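Local atomic coordinates of lovastatin nonaketide synthase, polyketide synthase component (Aspergillus terreus, PDB entry 7CPX), a protein that builds the carrier-bound polyketide dihydromonacolin L from nine malonyl-CoA units, using NADPH and S-adenosylmethionine, in the lovastatin pathway. Residues 1016-1020 and 1204-1208; 1102-1106 and 1247-1252. The protein carries 2 engineered substitutions. All blocks are in the same frame, centred on the assembly; numbering follows the deposited sequence.

Interaction 1 of 2, residues 1016-1020 and 1204-1208; sequences QVKLL and ITLVP
The puckered pyrrolidine ring of Pro1208 presents its CG-CD edge to segment 1016-1020: CG lies 3.5 Å from Val1017 CG2, the two side chains crossing at a slant, and CD is 3.6 Å from Lys1018 O. Leu1167 also touches this ring. The flat groups here are peptides. Leu1020 and Leu1206 form an antiparallel hydrogen-bonded pair, Leu1020 N to Leu1206 O and Leu1206 N to Leu1020 O both at 2.9 Å; the second is nearly straight at hydrogen (167°), although its donor stands 41° out of the carbonyl plane. Both leucine side chains lie on one face of the sheet, where both touch Met1003 of helix 995-1012. On the opposite face, Leu1019 CD2 packs on Thr1205 CG2 (3.2 Å), and Arg2015 of the second subunit packs on both residues. With OG1 beside the backbone N (chi1 -53°), Thr1205 turns its methyl to Leu1019 and its hydroxyl to Ile1204 O and Arg1203. The pairing joins strands 1016-1027 and 1196-1206, consistent with the junction of the two hotdogs in a polyketide synthase dehydratase. It ends where segment 1204-1208 leaves the strand at Val1207, the N-cap of helix 1208-1217. Two backbone bonds thus set the register, and the residues around them are buried, which probably keeps water from these bonds.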
loop_
_atom_site.group_PDB
_atom_site.type_symbol
_atom_site.label_atom_id
_atom_site.label_comp_id
_atom_site.label_asym_id
_atom_site.label_seq_id
_atom_site.Cartn_x
_atom_site.Cartn_y
_atom_site.Cartn_z
ATOM N N GLN A 1016 13.862 -18.513 -4.732
ATOM C CA GLN A 1016 13.393 -19.564 -3.840
ATOM C C GLN A 1016 14.024 -19.342 -2.474
ATOM O O GLN A 1016 15.251 -19.267 -2.357
ATOM C CB GLN A 1016 13.744 -20.951 -4.377
ATOM C CG GLN A 1016 13.302 -22.083 -3.461
ATOM C CD GLN A 1016 13.520 -23.454 -4.069
ATOM O OE1 GLN A 1016 14.114 -23.584 -5.138
ATOM N NE2 GLN A 1016 13.039 -24.485 -3.386
ATOM N N VAL A 1017 13.186 -19.241 -1.446
ATOM C CA VAL A 1017 13.658 -18.949 -0.096
ATOM C C VAL A 1017 14.222 -20.230 0.506
ATOM O O VAL A 1017 13.482 -21.170 0.802
ATOM C CB VAL A 1017 12.541 -18.367 0.780
ATOM C CG1 VAL A 1017 12.290 -16.924 0.418
ATOM C CG2 VAL A 1017 11.263 -19.165 0.625
ATOM N N LYS A 1018 15.543 -20.272 0.680
ATOM C CA LYS A 1018 16.152 -21.385 1.396
ATOM C C LYS A 1018 15.810 -21.332 2.877
ATOM O O LYS A 1018 15.652 -22.378 3.517
ATOM C CB LYS A 1018 17.669 -21.364 1.208
ATOM C CG LYS A 1018 18.137 -21.292 -0.242
ATOM C CD LYS A 1018 18.591 -22.647 -0.762
ATOM C CE LYS A 1018 17.439 -23.633 -0.843
ATOM N NZ LYS A 1018 17.869 -24.932 -1.428
ATOM N N LEU A 1019 15.689 -20.128 3.429
ATOM C CA LEU A 1019 15.407 -19.938 4.843
ATOM C C LEU A 1019 14.571 -18.677 5.006
ATOM O O LEU A 1019 14.705 -17.732 4.226
ATOM C CB LEU A 1019 16.701 -19.829 5.654
ATOM C CG LEU A 1019 16.887 -20.837 6.783
ATOM C CD1 LEU A 1019 18.273 -20.704 7.380
ATOM C CD2 LEU A 1019 15.830 -20.627 7.840
ATOM N N LEU A 1020 13.731 -18.651 6.045
ATOM C CA LEU A 1020 12.777 -17.554 6.236
ATOM C C LEU A 1020 12.710 -17.221 7.725
ATOM O O LEU A 1020 11.976 -17.861 8.479
ATOM C CB LEU A 1020 11.414 -17.950 5.682
ATOM C CG LEU A 1020 10.393 -16.852 5.389
ATOM C CD1 LEU A 1020 9.155 -17.470 4.770
ATOM C CD2 LEU A 1020 10.031 -16.086 6.644
ATOM N N ILE A 1204 11.314 -15.953 14.813
ATOM C CA ILE A 1204 10.928 -17.207 14.181
ATOM C C ILE A 1204 11.916 -17.509 13.061
ATOM O O ILE A 1204 12.572 -16.619 12.527
ATOM C CB ILE A 1204 9.485 -17.155 13.647
ATOM C CG1 ILE A 1204 8.533 -16.595 14.700
ATOM C CG2 ILE A 1204 9.028 -18.537 13.229
ATOM C CD1 ILE A 1204 8.195 -15.139 14.493
ATOM N N THR A 1205 12.024 -18.782 12.698
ATOM C CA THR A 1205 12.876 -19.145 11.569
ATOM C C THR A 1205 12.384 -20.457 10.989
ATOM O O THR A 1205 12.427 -21.483 11.669
ATOM C CB THR A 1205 14.333 -19.261 11.995
ATOM O OG1 THR A 1205 14.735 -18.063 12.672
ATOM C CG2 THR A 1205 15.205 -19.460 10.781
ATOM N N LEU A 1206 11.952 -20.429 9.735
ATOM C CA LEU A 1206 11.317 -21.565 9.091
ATOM C C LEU A 1206 12.101 -21.981 7.854
ATOM O O LEU A 1206 12.574 -21.137 7.085
ATOM C CB LEU A 1206 9.876 -21.224 8.713
ATOM C CG LEU A 1206 9.078 -22.320 8.014
ATOM C CD1 LEU A 1206 7.702 -22.434 8.630
ATOM C CD2 LEU A 1206 8.966 -22.033 6.534
ATOM N N VAL A 1207 12.236 -23.291 7.678
ATOM C CA VAL A 1207 12.840 -23.859 6.478
ATOM C C VAL A 1207 11.699 -24.218 5.534
ATOM O O VAL A 1207 11.113 -25.303 5.658
ATOM C CB VAL A 1207 13.709 -25.084 6.804
ATOM C CG1 VAL A 1207 14.351 -25.631 5.540
ATOM C CG2 VAL A 1207 14.774 -24.725 7.824
ATOM N N PRO A 1208 11.349 -23.347 4.585
ATOM C CA PRO A 1208 10.151 -23.611 3.773
ATOM C C PRO A 1208 10.210 -24.926 3.020
ATOM O O PRO A 1208 9.182 -25.598 2.874
ATOM C CB PRO A 1208 10.109 -22.406 2.825
ATOM C CG PRO A 1208 11.513 -21.941 2.754
ATOM C CD PRO A 1208 12.072 -22.155 4.118
#

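Interaction 2 of 2, residues 1102-1106 and 1247-1252; sequences LPPPE and QTTLFQ
The loop between strands 1075-1087 and 1113-1115, which probably carries the chain from one hotdog of the dehydratase to the other, here lies along the start of strand 1249-1260. Its three prolines, Pro1103 to Pro1105, have polyproline II backbone angles, and the run is fastened by the hydroxyl of Thr1249: OG1 donates to Pro1103 O at 2.7 Å, tilted 27° from the carbonyl plane. Thr1249 divides its two branches between the neighbours. OG1, beside its own backbone N (chi1 -56°), serves the proline carbonyl, whereas CG2 rests 3.6 Å from Leu1102 CD1, the two side chains crossing at about a right angle. The other methyl of Leu1102, CD2, lies 3.7 Å from Gln1252 CG; the leucine fork thus reaches from Thr1249 to Gln1252. Beyond CG the Gln1252 chain is extended, and its amide meets the Pro1103 ring at CG and CD, Gln1252 NE2 lying 3.3 Å from Pro1103 CG with the side chains again roughly perpendicular, while OE1 accepts a hydrogen bond from Arg1203. Farther along, Pro1105 CG packs against Gln1247 CG at 3.3 Å, and the ring is also touched by Val1241 and Phe1243 of strand 1236-1243. Glu1106 directs its carboxylate elsewhere, to a salt bridge with Arg2023 and a hydrogen bond with His2020, both of the second subunit. Prolines have no amide hydrogen and cannot donate backbone hydrogen bonds, which limits regular pairing here; across the contact one side-chain hydroxyl supplies the hydrogen bond, and the rest is van der Waals packing, of carbons with carbons and of proline ring carbons against the Gln1247 carbonyl and the Gln1252 amide.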
loop_
_atom_site.group_PDB
_atom_site.type_symbol
_atom_site.label_atom_id
_atom_site.label_comp_id
_atom_site.label_asym_id
_atom_site.label_seq_id
_atom_site.Cartn_x
_atom_site.Cartn_y
_atom_site.Cartn_z
ATOM N N LEU A 1102 18.795 -25.174 9.752
ATOM C CA LEU A 1102 18.522 -24.800 11.127
ATOM C C LEU A 1102 19.251 -25.737 12.082
ATOM O O LEU A 1102 19.547 -26.882 11.726
ATOM C CB LEU A 1102 17.019 -24.845 11.426
ATOM C CG LEU A 1102 16.217 -23.601 11.050
ATOM C CD1 LEU A 1102 14.731 -23.855 11.194
ATOM C CD2 LEU A 1102 16.629 -22.436 11.922
ATOM N N PRO A 1103 19.554 -25.285 13.294
ATOM C CA PRO A 1103 20.262 -26.139 14.245
ATOM C C PRO A 1103 19.459 -27.388 14.555
ATOM O O PRO A 1103 18.224 -27.332 14.643
ATOM C CB PRO A 1103 20.407 -25.247 15.487
ATOM C CG PRO A 1103 19.342 -24.229 15.352
ATOM C CD PRO A 1103 19.202 -23.984 13.885
ATOM N N PRO A 1104 20.116 -28.534 14.724
ATOM C CA PRO A 1104 19.385 -29.727 15.125
ATOM C C PRO A 1104 18.724 -29.515 16.473
ATOM O O PRO A 1104 19.253 -28.789 17.336
ATOM C CB PRO A 1104 20.476 -30.804 15.192
ATOM C CG PRO A 1104 21.547 -30.315 14.301
ATOM C CD PRO A 1104 21.530 -28.827 14.440
ATOM N N PRO A 1105 17.568 -30.129 16.697
ATOM C CA PRO A 1105 16.878 -29.943 17.975
ATOM C C PRO A 1105 17.660 -30.553 19.124
ATOM O O PRO A 1105 18.479 -31.457 18.941
ATOM C CB PRO A 1105 15.546 -30.669 17.764
ATOM C CG PRO A 1105 15.876 -31.727 16.773
ATOM C CD PRO A 1105 16.877 -31.107 15.843
ATOM N N GLU A 1106 17.398 -30.042 20.324
ATOM C CA GLU A 1106 18.031 -30.594 21.507
ATOM C C GLU A 1106 17.648 -32.065 21.660
ATOM O O GLU A 1106 16.769 -32.587 20.968
ATOM C CB GLU A 1106 17.636 -29.797 22.747
ATOM C CG GLU A 1106 18.070 -28.338 22.709
ATOM C CD GLU A 1106 19.577 -28.173 22.649
ATOM O OE1 GLU A 1106 20.297 -29.165 22.891
ATOM O OE2 GLU A 1106 20.043 -27.051 22.358
ATOM N N GLN A 1247 14.341 -35.716 12.372
ATOM C CA GLN A 1247 14.916 -34.765 13.317
ATOM C C GLN A 1247 15.482 -33.529 12.635
ATOM O O GLN A 1247 16.277 -32.800 13.239
ATOM C CB GLN A 1247 16.001 -35.424 14.175
ATOM C CG GLN A 1247 16.240 -34.728 15.503
ATOM C CD GLN A 1247 17.039 -35.576 16.470
ATOM O OE1 GLN A 1247 17.771 -36.480 16.065
ATOM N NE2 GLN A 1247 16.898 -35.294 17.760
ATOM N N THR A 1248 15.099 -33.267 11.389
ATOM C CA THR A 1248 15.463 -32.022 10.729
ATOM C C THR A 1248 14.497 -30.924 11.154
ATOM O O THR A 1248 13.279 -31.129 11.172
ATOM C CB THR A 1248 15.440 -32.185 9.211
ATOM O OG1 THR A 1248 14.201 -32.784 8.810
ATOM C CG2 THR A 1248 16.601 -33.053 8.745
ATOM N N THR A 1249 15.041 -29.759 11.492
ATOM C CA THR A 1249 14.244 -28.670 12.043
ATOM C C THR A 1249 13.471 -27.988 10.921
ATOM O O THR A 1249 14.056 -27.288 10.088
ATOM C CB THR A 1249 15.136 -27.672 12.772
ATOM O OG1 THR A 1249 15.897 -28.353 13.779
ATOM C CG2 THR A 1249 14.299 -26.591 13.425
ATOM N N LEU A 1250 12.152 -28.188 10.901
ATOM C CA LEU A 1250 11.306 -27.468 9.958
ATOM C C LEU A 1250 11.301 -25.981 10.275
ATOM O O LEU A 1250 11.527 -25.142 9.396
ATOM C CB LEU A 1250 9.883 -28.020 10.004
ATOM C CG LEU A 1250 9.726 -29.540 10.011
ATOM C CD1 LEU A 1250 8.259 -29.909 10.096
ATOM C CD2 LEU A 1250 10.358 -30.151 8.779
ATOM N N PHE A 1251 11.044 -25.638 11.534
ATOM C CA PHE A 1251 11.103 -24.254 11.973
ATOM C C PHE A 1251 11.326 -24.227 13.477
ATOM O O PHE A 1251 11.028 -25.190 14.188
ATOM C CB PHE A 1251 9.832 -23.485 11.596
ATOM C CG PHE A 1251 8.646 -23.805 12.460
ATOM C CD1 PHE A 1251 7.788 -24.836 12.128
ATOM C CD2 PHE A 1251 8.384 -23.065 13.598
ATOM C CE1 PHE A 1251 6.695 -25.129 12.919
ATOM C CE2 PHE A 1251 7.296 -23.351 14.394
ATOM C CZ PHE A 1251 6.448 -24.384 14.054
ATOM N N GLN A 1252 11.856 -23.103 13.942
ATOM C CA GLN A 1252 12.126 -22.869 15.349
ATOM C C GLN A 1252 11.657 -21.473 15.722
ATOM O O GLN A 1252 11.412 -20.624 14.860
ATOM C CB GLN A 1252 13.620 -23.018 15.675
ATOM C CG GLN A 1252 14.518 -22.011 14.971
ATOM C CD GLN A 1252 15.890 -21.901 15.608
ATOM O OE1 GLN A 1252 16.481 -20.823 15.642
ATOM N NE2 GLN A 1252 16.402 -23.015 16.115
#

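From the N terminus the chain passes 1016-1020, 1102-1106, 1204-1208 and 1247-1252, so the segments alternate and the two loops cross. Interaction 1 closes a loop of 183 residues between strands 1016-1027 and 1196-1206; interaction 2 starts inside it and ends beyond it, closing 140 residues. Strand 1196-1206 runs beside strand 1249-1260, and probable hydrogen bonds Gln1252 N to Thr1205 O and Val1207 N to Leu1250 O join the contacts directly; Leu1102 CD1 also packs on Thr1205 O. The paired strands, the connecting loop and the first turn of helix 1208-1217 are thereby drawn together within the dehydratase, where Arg2015 of the second subunit touches both contacts.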